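Local coordinates for ABC transporter periplasmic-binding protein YTFQ (Escherichia coli, PDB 2VK2) that binds both alpha- and beta-galactofuranose in the periplasm as the solute-binding protein of an ABC transporter that takes up this sugar, at residues Pro230-Ala235 / Gly239-Ser244. Sequence-based numbering, arbitrary orientation.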
# COMPACT_ATOMS: atom_id res chain seq x y z
N PRO A 230 7.02 -8.14 -7.65
CA PRO A 230 7.96 -9.14 -8.17
C PRO A 230 9.33 -9.11 -7.51
O PRO A 230 9.88 -10.17 -7.20
CB PRO A 230 8.08 -8.75 -9.65
CG PRO A 230 6.78 -8.14 -9.98
CD PRO A 230 6.32 -7.43 -8.73
N ASP A 231 9.87 -7.92 -7.27
CA ASP A 231 11.23 -7.80 -6.73
C ASP A 231 11.39 -8.31 -5.30
O ASP A 231 12.50 -8.66 -4.91
CB ASP A 231 11.74 -6.36 -6.86
CG ASP A 231 12.15 -6.01 -8.29
OD1 ASP A 231 12.14 -6.91 -9.16
OD2 ASP A 231 12.47 -4.84 -8.55
N ILE A 232 10.32 -8.37 -4.51
CA ILE A 232 10.45 -8.97 -3.18
C ILE A 232 10.60 -10.49 -3.30
O ILE A 232 11.33 -11.10 -2.52
CB ILE A 232 9.29 -8.60 -2.22
CG1 ILE A 232 9.76 -8.73 -0.76
CG2 ILE A 232 8.06 -9.46 -2.45
CD1 ILE A 232 10.89 -7.80 -0.38
N TYR A 233 9.92 -11.11 -4.26
CA TYR A 233 10.07 -12.55 -4.47
C TYR A 233 11.43 -12.88 -5.05
O TYR A 233 12.02 -13.91 -4.70
CB TYR A 233 8.94 -13.10 -5.34
CG TYR A 233 7.58 -12.85 -4.74
CD1 TYR A 233 7.23 -13.41 -3.51
CD2 TYR A 233 6.65 -12.04 -5.38
CE1 TYR A 233 5.98 -13.17 -2.94
CE2 TYR A 233 5.41 -11.80 -4.82
CZ TYR A 233 5.08 -12.37 -3.61
OH TYR A 233 3.84 -12.12 -3.06
N LYS A 234 11.95 -12.01 -5.91
CA LYS A 234 13.32 -12.15 -6.40
C LYS A 234 14.32 -12.07 -5.24
O LYS A 234 15.27 -12.84 -5.18
CB LYS A 234 13.64 -11.08 -7.45
CG LYS A 234 12.87 -11.26 -8.74
CD LYS A 234 13.31 -10.28 -9.81
CE LYS A 234 12.54 -10.50 -11.09
NZ LYS A 234 13.08 -9.70 -12.22
N ALA A 235 14.08 -11.14 -4.32
CA ALA A 235 14.93 -11.02 -3.13
C ALA A 235 14.85 -12.28 -2.27
O ALA A 235 15.88 -12.77 -1.79
CB ALA A 235 14.52 -9.80 -2.32
N GLY A 239 17.72 -15.20 -1.07
CA GLY A 239 17.94 -15.34 0.36
C GLY A 239 18.03 -14.04 1.13
O GLY A 239 18.49 -14.03 2.28
N GLU A 240 17.57 -12.94 0.53
CA GLU A 240 17.79 -11.61 1.09
C GLU A 240 16.54 -10.94 1.66
O GLU A 240 16.63 -9.84 2.21
CB GLU A 240 18.46 -10.72 0.04
CG GLU A 240 19.81 -11.29 -0.40
CD GLU A 240 20.62 -10.36 -1.27
OE1 GLU A 240 20.04 -9.47 -1.93
OE2 GLU A 240 21.86 -10.53 -1.32
N ALA A 241 15.38 -11.60 1.54
CA ALA A 241 14.13 -11.12 2.14
C ALA A 241 13.39 -12.30 2.76
O ALA A 241 13.49 -13.42 2.28
CB ALA A 241 13.27 -10.43 1.09
N ASN A 242 12.62 -12.05 3.83
CA ASN A 242 12.01 -13.14 4.59
C ASN A 242 10.50 -13.30 4.49
O ASN A 242 10.01 -14.42 4.45
CB ASN A 242 12.40 -13.04 6.07
CG ASN A 242 13.88 -13.09 6.27
OD1 ASN A 242 14.49 -14.16 6.33
ND2 ASN A 242 14.48 -11.93 6.35
N ALA A 243 9.77 -12.19 4.49
CA ALA A 243 8.31 -12.26 4.58
C ALA A 243 7.65 -11.09 3.87
O ALA A 243 8.08 -9.95 4.03
CB ALA A 243 7.88 -12.31 6.04
N SER A 244 6.61 -11.37 3.10
CA SER A 244 5.82 -10.31 2.47
C SER A 244 4.35 -10.70 2.37
O SER A 244 4.02 -11.84 2.08
CB SER A 244 6.35 -9.98 1.08
OG SER A 244 5.57 -8.95 0.47
O HOH W 1 3.88 -10.92 -0.75
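I232 and A235 on helix 230-237 meet A241 and S244 on the chain that leads into strand 243-246. They belong to the beta-alpha-beta unit of strand 222-225, helix 230-237 and strand 243-246, in the mixed-sheet domain of this periplasmic binding protein.

The turn between them is a Schellman motif. G239 leaves the helix with a positive phi of 80°. E240 N then donates to A235 O at 2.9 Å, a nearly straight bond that ends the last helical turn. The donor sits 34° off the plane of that carbonyl. The E240 carboxylate turns elsewhere and forms a salt bridge with K211.

Apolar contacts pack the helix against the loop and the start of the strand. The A241 methyl rests against two helix residues one turn apart: its CB lies 3.7 Å from A235 CB and 3.8 Å from I232 CD1. With chi1 of I232 at -156°, CG1 points away from the backbone N and its CD1 end reaches A241, while CG2 lies beside S244, 3.9 Å from S244 OG. CG2 also lies over the centre of the Y233 ring, 4.0 Å above its plane. V203 of helix 200-212 and S225 of strand 222-225 also touch I232. Putting alanine in place of I232 removes CD1 and CG2, so a gap would probably open beside the A241 methyl and the Y233 ring would probably lose the methyl packed over its centre.

Polar contacts gather at S244, whose side chain is about 5 Å from that of D227, a galactofuranose-binding residue. S244 OG is hydrogen-bonded to D200 OD1. A water joins helix to strand here. It donates one hydrogen to S244 OG, 2.9 Å from the water oxygen, and the other to Y233 OH at 2.6 Å.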